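Local coordinates for protein malonate decarboxylase subunit alpha (Acinetobacter baumannii ATCC 17978, PDB 6MPR) that probably serves as the acyl-carrier-protein transferase subunit of malonate decarboxylase, exchanging acetyl for malonyl on the carrier protein before decarboxylation, at residues Asn67-Ala72 with Glu232-Arg237; Thr299-Pro304 with His319-Glu324; Met94-Arg99 with Phe116-Pro121. All coordinates share one frame; numbering follows the deposited sequence. Where two conformers were deposited one is given.

Contact 1. Residues Asn67-Ala72 with Glu232-Arg237; sequences NNQKQA and EPLFTR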
loop_
_atom_site.group_PDB
_atom_site.type_symbol
_atom_site.label_atom_id
_atom_site.label_comp_id
_atom_site.label_asym_id
_atom_site.label_seq_id
_atom_site.Cartn_x
_atom_site.Cartn_y
_atom_site.Cartn_z
ATOM N N ASN A 67 -9.378 -8.159 -13.636
ATOM C CA ASN A 67 -9.323 -6.800 -13.110
ATOM C C ASN A 67 -10.733 -6.348 -12.764
ATOM O O ASN A 67 -11.722 -6.962 -13.172
ATOM C CB ASN A 67 -8.755 -5.796 -14.124
ATOM C CG ASN A 67 -7.368 -6.133 -14.618
ATOM O OD1 ASN A 67 -6.374 -5.865 -13.944
ATOM N ND2 ASN A 67 -7.288 -6.647 -15.838
ATOM N N ASN A 68 -10.843 -5.230 -12.053
ATOM C CA ASN A 68 -12.181 -4.724 -11.781
ATOM C C ASN A 68 -12.917 -4.382 -13.071
ATOM O O ASN A 68 -14.128 -4.627 -13.178
ATOM C CB ASN A 68 -12.150 -3.511 -10.862
ATOM C CG ASN A 68 -13.559 -3.034 -10.501
ATOM O OD1 ASN A 68 -14.206 -3.590 -9.607
ATOM N ND2 ASN A 68 -14.049 -2.034 -11.221
ATOM N N GLN A 69 -12.213 -3.843 -14.070
ATOM C CA GLN A 69 -12.830 -3.466 -15.339
ATOM C C GLN A 69 -12.335 -4.347 -16.483
ATOM O O GLN A 69 -13.102 -5.149 -17.019
ATOM C CB GLN A 69 -12.561 -1.982 -15.616
ATOM C CG GLN A 69 -13.057 -1.053 -14.511
ATOM C CD GLN A 69 -12.307 0.269 -14.496
ATOM O OE1 GLN A 69 -11.365 0.446 -13.720
ATOM N NE2 GLN A 69 -12.719 1.197 -15.341
ATOM N N LYS A 70 -11.064 -4.229 -16.871
ATOM C CA LYS A 70 -10.522 -5.008 -17.987
ATOM C C LYS A 70 -10.545 -6.500 -17.683
ATOM O O LYS A 70 -10.091 -6.925 -16.619
ATOM C CB LYS A 70 -9.082 -4.558 -18.265
ATOM C CG LYS A 70 -8.293 -5.475 -19.180
ATOM C CD LYS A 70 -6.922 -4.868 -19.470
ATOM C CE LYS A 70 -5.982 -5.001 -18.288
ATOM N NZ LYS A 70 -4.653 -4.331 -18.526
ATOM N N GLN A 71 -11.056 -7.298 -18.629
ATOM C CA GLN A 71 -11.104 -8.754 -18.509
ATOM C C GLN A 71 -10.309 -9.385 -19.640
ATOM O O GLN A 71 -10.546 -9.085 -20.820
ATOM C CB GLN A 71 -12.536 -9.325 -18.557
ATOM C CG GLN A 71 -13.548 -8.653 -17.620
ATOM C CD GLN A 71 -13.149 -8.804 -16.168
ATOM O OE1 GLN A 71 -12.746 -9.897 -15.732
ATOM N NE2 GLN A 71 -13.235 -7.712 -15.413
ATOM N N ALA A 72 -9.391 -10.278 -19.283
ATOM C CA ALA A 72 -8.712 -11.098 -20.282
ATOM C C ALA A 72 -9.664 -12.224 -20.691
ATOM O O ALA A 72 -9.471 -13.406 -20.390
ATOM C CB ALA A 72 -7.404 -11.633 -19.721
ATOM N N GLU A 232 -16.728 -3.193 -19.370
ATOM C CA GLU A 232 -18.003 -2.493 -19.179
ATOM C C GLU A 232 -17.794 -1.102 -18.607
ATOM O O GLU A 232 -16.821 -0.856 -17.899
ATOM C CB GLU A 232 -18.905 -3.237 -18.189
ATOM C CG GLU A 232 -19.224 -4.645 -18.474
ATOM C CD GLU A 232 -20.252 -5.144 -17.476
ATOM O OE1 GLU A 232 -21.424 -4.725 -17.580
ATOM O OE2 GLU A 232 -19.879 -5.910 -16.568
ATOM N N PRO A 233 -18.741 -0.170 -18.831
ATOM C CA PRO A 233 -18.680 1.122 -18.141
ATOM C C PRO A 233 -19.189 1.008 -16.719
ATOM O O PRO A 233 -20.390 1.160 -16.468
ATOM C CB PRO A 233 -19.591 2.025 -18.993
ATOM C CG PRO A 233 -20.579 1.082 -19.595
ATOM C CD PRO A 233 -19.831 -0.217 -19.823
ATOM N N LEU A 234 -18.291 0.763 -15.776
ATOM C CA LEU A 234 -18.674 0.549 -14.389
ATOM C C LEU A 234 -18.567 1.804 -13.532
ATOM O O LEU A 234 -18.952 1.761 -12.356
ATOM C CB LEU A 234 -17.810 -0.560 -13.784
ATOM C CG LEU A 234 -17.895 -1.914 -14.499
ATOM C CD1 LEU A 234 -16.885 -2.882 -13.900
ATOM C CD2 LEU A 234 -19.314 -2.487 -14.424
ATOM N N PHE A 235 -18.068 2.920 -14.080
ATOM C CA PHE A 235 -17.812 4.122 -13.292
ATOM C C PHE A 235 -18.582 5.315 -13.836
ATOM O O PHE A 235 -18.180 6.471 -13.666
ATOM C CB PHE A 235 -16.306 4.384 -13.200
ATOM C CG PHE A 235 -15.615 3.371 -12.335
ATOM C CD1 PHE A 235 -15.206 2.160 -12.862
ATOM C CD2 PHE A 235 -15.489 3.581 -10.971
ATOM C CE1 PHE A 235 -14.618 1.210 -12.053
ATOM C CE2 PHE A 235 -14.916 2.626 -10.156
ATOM C CZ PHE A 235 -14.479 1.437 -10.702
ATOM N N THR A 236 -19.724 5.027 -14.457
ATOM C CA THR A 236 -20.617 6.029 -15.012
ATOM C C THR A 236 -21.969 5.902 -14.332
ATOM O O THR A 236 -22.541 4.805 -14.271
ATOM C CB THR A 236 -20.753 5.856 -16.532
ATOM O OG1 THR A 236 -19.450 5.906 -17.127
ATOM C CG2 THR A 236 -21.635 6.947 -17.131
ATOM N N ARG A 237 -22.459 7.004 -13.777
ATOM C CA ARG A 237 -23.822 7.069 -13.271
ATOM C C ARG A 237 -24.594 8.076 -14.106
ATOM O O ARG A 237 -24.143 9.211 -14.289
ATOM C CB ARG A 237 -23.851 7.447 -11.788
ATOM C CG ARG A 237 -23.342 6.331 -10.869
ATOM C CD ARG A 237 -24.271 5.112 -10.915
ATOM N NE ARG A 237 -23.762 3.994 -10.118
ATOM C CZ ARG A 237 -22.901 3.092 -10.577
ATOM N NH1 ARG A 237 -22.460 3.187 -11.826
ATOM N NH2 ARG A 237 -22.487 2.096 -9.797
HETATM O O HOH W 1 -15.702 -4.766 -17.085
HETATM O O HOH W 2 -15.360 0.828 -16.504
#
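Q69 crosses the side chain of F235 at about a right angle. Its amide carbon CD lies 3.5 Å from CE1 of the ring, with NE2 3.6 Å from F235 CD1. The amide and ring planes are 57° apart, and CD sits obliquely to the ring. The first torsion of Q69 sets CG beside the backbone N (chi1 -57°), and the chain runs extended from there toward F235. Polar partners hold the amide in place. Q69 OE1 accepts from N301 and R350, while NE2 donates to T323 O and to a water 2.9 Å away. That water also takes the N-H of L234, and it lies at the edge of the F235 ring.

Both segments lie in loops at the carboxyl ends of strands of the large parallel sheet, 61-64 and 221-224, as in Rossmann-like folds. A second water joins the backbones. It donates to Q69 O at 2.6 Å and accepts from E232 N at 3.0 Å.

N68 meets F235 tip to tip, with ND2 near the ring plane and 3.4 Å from CE1; the amide and ring planes are 60° apart. N68 has two deposited conformers, so this approach is less certain. L234 CD1 comes within 3.3 Å of the backbone O of N68. Inside 67-72, the amide of Q71 ties the loop together: NE2 donates to N67 O and to Q69 O.

Contact 2. Residues Thr299-Pro304 with His319-Glu324; sequences TLNPHP and HCFGTE
L300 N donates to H319 O at 2.9 Å, a nearly straight bond (167° at the hydrogen). It continues the parallel pairing of T299 with H319, against which V152 and V151 of the second subunit pack. The same carbonyl receives a CA-H...O contact from T299. One residue on, C320 CA comes 3.2 Å from L300 O.

The tight part continues at N301, which has two deposited conformers. In the one given, CG lies beside the backbone N (chi1 -84°), and N301 OD1 accepts from G322 N at 2.8 Å, with the donor above the carbonyl plane. The same OD1 lies in the plane of the F321 ring, at its edge. P302, the centre of an inverse gamma turn closed by H303 N and N301 O, packs alongside. P302 CD is 3.4 Å from G322 O and P302 CG 3.8 Å from C320 SG.

The far end is looser, though buried too. The side chains of P304 and E324 cross at about a right angle, with P304 CD 4.2 Å from E324 CG. The carboxylate of E324 turns to T236 and F235 N instead.

Strands 297-299 and 317-319 are parallel neighbours in the mixed sheet, 317-319 at its edge within the chain. Beside their loops, F321 leans on helix 350-359 and strand 265-268, and P302 on helix 328-332.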
loop_
_atom_site.group_PDB
_atom_site.type_symbol
_atom_site.label_atom_id
_atom_site.label_comp_id
_atom_site.label_asym_id
_atom_site.label_seq_id
_atom_site.Cartn_x
_atom_site.Cartn_y
_atom_site.Cartn_z
ATOM N N THR A 299 -8.317 10.583 -5.863
ATOM C CA THR A 299 -8.034 9.229 -6.321
ATOM C C THR A 299 -9.368 8.679 -6.802
ATOM O O THR A 299 -10.272 8.423 -5.991
ATOM C CB THR A 299 -7.431 8.358 -5.217
ATOM O OG1 THR A 299 -8.315 8.346 -4.085
ATOM C CG2 THR A 299 -6.080 8.896 -4.793
ATOM N N LEU A 300 -9.502 8.530 -8.117
ATOM C CA LEU A 300 -10.817 8.297 -8.707
ATOM C C LEU A 300 -10.644 7.860 -10.158
ATOM O O LEU A 300 -9.710 8.300 -10.831
ATOM C CB LEU A 300 -11.665 9.582 -8.660
ATOM C CG LEU A 300 -13.182 9.407 -8.768
ATOM C CD1 LEU A 300 -13.748 9.040 -7.393
ATOM C CD2 LEU A 300 -13.797 10.678 -9.286
ATOM N N ASN A 301 -11.558 7.017 -10.649
ATOM C CA ASN A 301 -11.596 6.816 -12.087
ATOM C C ASN A 301 -12.161 8.067 -12.757
ATOM O O ASN A 301 -12.640 8.988 -12.084
ATOM C CB ASN A 301 -12.388 5.557 -12.428
ATOM C CG ASN A 301 -11.533 4.307 -12.340
ATOM O OD1 ASN A 301 -10.405 4.356 -11.849
ATOM N ND2 ASN A 301 -12.061 3.185 -12.810
ATOM N N PRO A 302 -12.056 8.173 -14.100
ATOM C CA PRO A 302 -12.592 9.396 -14.741
ATOM C C PRO A 302 -14.118 9.389 -14.844
ATOM O O PRO A 302 -14.721 9.112 -15.892
ATOM C CB PRO A 302 -11.928 9.375 -16.123
ATOM C CG PRO A 302 -10.879 8.305 -16.074
ATOM C CD PRO A 302 -11.393 7.316 -15.096
ATOM N N HIS A 303 -14.769 9.679 -13.718
ATOM C CA HIS A 303 -16.226 9.704 -13.685
ATOM C C HIS A 303 -16.720 10.756 -14.671
ATOM O O HIS A 303 -16.287 11.916 -14.587
ATOM C CB HIS A 303 -16.734 10.079 -12.290
ATOM C CG HIS A 303 -16.505 9.039 -11.235
ATOM N ND1 HIS A 303 -17.045 9.145 -9.967
ATOM C CD2 HIS A 303 -15.795 7.886 -11.249
ATOM C CE1 HIS A 303 -16.678 8.096 -9.249
ATOM N NE2 HIS A 303 -15.924 7.317 -10.003
ATOM N N PRO A 304 -17.603 10.407 -15.617
ATOM C CA PRO A 304 -18.213 11.465 -16.430
ATOM C C PRO A 304 -18.933 12.483 -15.577
ATOM O O PRO A 304 -18.998 13.663 -15.952
ATOM C CB PRO A 304 -19.181 10.697 -17.351
ATOM C CG PRO A 304 -18.568 9.320 -17.434
ATOM C CD PRO A 304 -18.102 9.079 -16.010
ATOM N N HIS A 319 -5.733 10.946 -9.952
ATOM C CA HIS A 319 -5.040 9.696 -10.240
ATOM C C HIS A 319 -6.066 8.570 -10.288
ATOM O O HIS A 319 -6.976 8.527 -9.458
ATOM C CB HIS A 319 -3.979 9.391 -9.182
ATOM C CG HIS A 319 -3.066 8.285 -9.589
ATOM N ND1 HIS A 319 -3.265 6.978 -9.195
ATOM C CD2 HIS A 319 -2.011 8.269 -10.440
ATOM C CE1 HIS A 319 -2.343 6.212 -9.749
ATOM N NE2 HIS A 319 -1.575 6.968 -10.517
ATOM N N CYS A 320 -5.919 7.654 -11.253
ATOM C CA CYS A 320 -6.990 6.732 -11.631
ATOM C C CYS A 320 -6.611 5.280 -11.379
ATOM O O CYS A 320 -5.486 4.870 -11.674
ATOM C CB CYS A 320 -7.340 6.862 -13.118
ATOM S SG CYS A 320 -7.972 8.469 -13.602
ATOM N N PHE A 321 -7.590 4.499 -10.872
ATOM C CA PHE A 321 -7.439 3.051 -10.770
ATOM C C PHE A 321 -7.529 2.375 -12.134
ATOM O O PHE A 321 -6.912 1.325 -12.346
ATOM C CB PHE A 321 -8.527 2.463 -9.870
ATOM C CG PHE A 321 -8.767 3.217 -8.596
ATOM C CD1 PHE A 321 -8.003 2.962 -7.468
ATOM C CD2 PHE A 321 -9.775 4.161 -8.523
ATOM C CE1 PHE A 321 -8.249 3.633 -6.280
ATOM C CE2 PHE A 321 -10.029 4.845 -7.342
ATOM C CZ PHE A 321 -9.262 4.595 -6.223
ATOM N N GLY A 322 -8.297 2.961 -13.049
ATOM C CA GLY A 322 -8.585 2.432 -14.366
ATOM C C GLY A 322 -9.134 3.543 -15.235
ATOM O O GLY A 322 -9.181 4.704 -14.830
ATOM N N THR A 323 -9.567 3.172 -16.433
ATOM C CA THR A 323 -10.170 4.112 -17.369
ATOM C C THR A 323 -11.659 4.277 -17.067
ATOM O O THR A 323 -12.192 3.742 -16.090
ATOM C CB THR A 323 -9.981 3.620 -18.809
ATOM O OG1 THR A 323 -10.230 4.695 -19.709
ATOM C CG2 THR A 323 -10.967 2.476 -19.134
ATOM N N GLU A 324 -12.349 5.046 -17.905
ATOM C CA GLU A 324 -13.789 4.856 -18.064
ATOM C C GLU A 324 -14.112 4.956 -19.544
ATOM O O GLU A 324 -13.565 5.811 -20.246
ATOM C CB GLU A 324 -14.649 5.854 -17.265
ATOM C CG GLU A 324 -16.161 5.711 -17.520
ATOM C CD GLU A 324 -16.719 4.301 -17.196
ATOM O OE1 GLU A 324 -16.148 3.269 -17.605
ATOM O OE2 GLU A 324 -17.761 4.224 -16.536
#

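Contact 3. Residues Met94-Arg99 with Phe116-Pro121; sequences MPSVGR and FSFAGP
P95 O is gripped by two backbone N-H groups of the other segment. F118 N donates to P95 O at 2.8 Å; S117 N adds a weak bond to P95 O at 3.2 Å, and also reaches M94 O weakly. S117 CB packs against the same P95 O, while S117 OG turns to H141 O. The return bond runs from V97 N to F118 O at 2.9 Å and is close to straight (168° at the hydrogen). The strands are therefore parallel, with S96 paired to F118.

S96 OG stands at the edge of the F118 ring, near its plane and 3.4 Å from F118 CD2. Across the corner, V97 and F116 cross at about a right angle, with V97 CG2 3.7 Å from F116 CB. F116 CG takes the crowded position between the backbone N and the carbonyl carbon (chi1 74°), which brings it within 4.0 Å of V97 CG2. The ring is oblique to that methyl. F116 CA makes a CA-H...O contact with M94 O.

Y143 of helix 143-149 touches P95, S117 and F118. H102 and L103 of helix 100-107 cover V97.

Both segments turn a corner, at P95 and at S117. Strands 90-94 and 111-116 of the large parallel sheet thus run on into a short two-stranded parallel sheet, 96-97 with 118-119. Helix 100-107 lies between them in sequence, the connection of a beta-alpha-beta unit, as in Rossmann-like folds.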
loop_
_atom_site.group_PDB
_atom_site.type_symbol
_atom_site.label_atom_id
_atom_site.label_comp_id
_atom_site.label_asym_id
_atom_site.label_seq_id
_atom_site.Cartn_x
_atom_site.Cartn_y
_atom_site.Cartn_z
ATOM N N MET A 94 -7.852 -14.049 -8.217
ATOM C CA MET A 94 -8.530 -13.106 -9.092
ATOM C C MET A 94 -8.931 -11.854 -8.332
ATOM O O MET A 94 -9.698 -11.944 -7.369
ATOM C CB MET A 94 -9.760 -13.756 -9.715
ATOM C CG MET A 94 -9.435 -15.032 -10.517
ATOM S SD MET A 94 -10.883 -15.709 -11.330
ATOM C CE MET A 94 -11.109 -14.454 -12.579
ATOM N N PRO A 95 -8.449 -10.674 -8.731
ATOM C CA PRO A 95 -8.914 -9.449 -8.065
ATOM C C PRO A 95 -10.422 -9.296 -8.142
ATOM O O PRO A 95 -11.056 -8.910 -7.160
ATOM C CB PRO A 95 -8.175 -8.337 -8.828
ATOM C CG PRO A 95 -6.913 -9.026 -9.328
ATOM C CD PRO A 95 -7.361 -10.418 -9.694
ATOM N N SER A 96 -11.012 -9.623 -9.289
ATOM C CA SER A 96 -12.447 -9.463 -9.498
ATOM C C SER A 96 -12.977 -10.688 -10.232
ATOM O O SER A 96 -12.411 -11.083 -11.255
ATOM C CB SER A 96 -12.738 -8.181 -10.294
ATOM O OG SER A 96 -14.108 -7.823 -10.195
ATOM N N VAL A 97 -14.048 -11.291 -9.702
ATOM C CA VAL A 97 -14.682 -12.476 -10.284
ATOM C C VAL A 97 -16.046 -12.039 -10.798
ATOM O O VAL A 97 -16.989 -11.896 -10.015
ATOM C CB VAL A 97 -14.833 -13.619 -9.274
ATOM C CG1 VAL A 97 -15.231 -14.906 -9.996
ATOM C CG2 VAL A 97 -13.568 -13.820 -8.478
ATOM N N GLY A 98 -16.165 -11.849 -12.110
ATOM C CA GLY A 98 -17.425 -11.439 -12.706
ATOM C C GLY A 98 -17.874 -12.239 -13.918
ATOM O O GLY A 98 -19.063 -12.553 -14.034
ATOM N N ARG A 99 -16.951 -12.557 -14.832
ATOM C CA ARG A 99 -17.308 -13.301 -16.036
ATOM C C ARG A 99 -17.913 -14.652 -15.668
ATOM O O ARG A 99 -17.511 -15.282 -14.691
ATOM C CB ARG A 99 -16.077 -13.513 -16.931
ATOM C CG ARG A 99 -15.318 -12.244 -17.362
ATOM C CD ARG A 99 -15.869 -11.628 -18.656
ATOM N NE ARG A 99 -16.029 -12.624 -19.708
ATOM C CZ ARG A 99 -16.723 -12.440 -20.832
ATOM N NH1 ARG A 99 -17.309 -11.273 -21.078
ATOM N NH2 ARG A 99 -16.828 -13.430 -21.716
ATOM N N PHE A 116 -9.798 -14.139 -3.838
ATOM C CA PHE A 116 -10.312 -13.035 -4.649
ATOM C C PHE A 116 -10.554 -11.807 -3.786
ATOM O O PHE A 116 -10.427 -11.846 -2.558
ATOM C CB PHE A 116 -11.600 -13.421 -5.406
ATOM C CG PHE A 116 -12.841 -13.519 -4.535
ATOM C CD1 PHE A 116 -13.023 -14.589 -3.674
ATOM C CD2 PHE A 116 -13.840 -12.558 -4.620
ATOM C CE1 PHE A 116 -14.180 -14.693 -2.890
ATOM C CE2 PHE A 116 -14.987 -12.642 -3.846
ATOM C CZ PHE A 116 -15.153 -13.703 -2.965
ATOM N N SER A 117 -10.879 -10.696 -4.458
ATOM C CA SER A 117 -11.234 -9.451 -3.781
ATOM C C SER A 117 -12.655 -8.983 -4.059
ATOM O O SER A 117 -13.381 -8.636 -3.116
ATOM C CB SER A 117 -10.241 -8.344 -4.150
ATOM O OG SER A 117 -10.605 -7.129 -3.508
ATOM N N PHE A 118 -13.100 -8.952 -5.312
ATOM C CA PHE A 118 -14.439 -8.449 -5.592
ATOM C C PHE A 118 -15.303 -9.501 -6.276
ATOM O O PHE A 118 -14.818 -10.275 -7.100
ATOM C CB PHE A 118 -14.404 -7.181 -6.454
ATOM C CG PHE A 118 -15.769 -6.610 -6.725
ATOM C CD1 PHE A 118 -16.443 -5.890 -5.747
ATOM C CD2 PHE A 118 -16.393 -6.829 -7.941
ATOM C CE1 PHE A 118 -17.705 -5.386 -5.988
ATOM C CE2 PHE A 118 -17.664 -6.314 -8.195
ATOM C CZ PHE A 118 -18.317 -5.599 -7.219
ATOM N N ALA A 119 -16.580 -9.532 -5.895
ATOM C CA ALA A 119 -17.618 -10.236 -6.636
ATOM C C ALA A 119 -18.924 -9.481 -6.458
ATOM O O ALA A 119 -19.116 -8.746 -5.480
ATOM C CB ALA A 119 -17.773 -11.691 -6.181
ATOM N N GLY A 120 -19.822 -9.669 -7.424
ATOM C CA GLY A 120 -21.088 -8.970 -7.449
ATOM C C GLY A 120 -21.967 -9.310 -6.261
ATOM O O GLY A 120 -22.033 -10.457 -5.809
ATOM N N PRO A 121 -22.677 -8.305 -5.741
ATOM C CA PRO A 121 -23.460 -8.502 -4.511
ATOM C C PRO A 121 -24.753 -9.279 -4.684
ATOM O O PRO A 121 -25.350 -9.675 -3.672
ATOM C CB PRO A 121 -23.765 -7.062 -4.073
ATOM C CG PRO A 121 -23.833 -6.307 -5.359
ATOM C CD PRO A 121 -22.814 -6.939 -6.274
#

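In the fold
Contacts 2 and 3 are buried, and both extend parallel strand pairs, but in different sheets. Contact 3 continues strands of the first sheet and contact 2 strands of the second. Contact 1 is only partly buried. It has no direct hydrogen bond between its segments and relies on waters and packing. Contact 3 is held by backbone bonds, contact 2 by one backbone bond and one to an asparagine side chain. Contact 1 also lies between them. It shares polar bonds with contact 2, but meets contact 3 by packing alone, N67 and N68 against S96. Contacts 2 and 3 do not touch; their nearest atoms are about 10 Å apart.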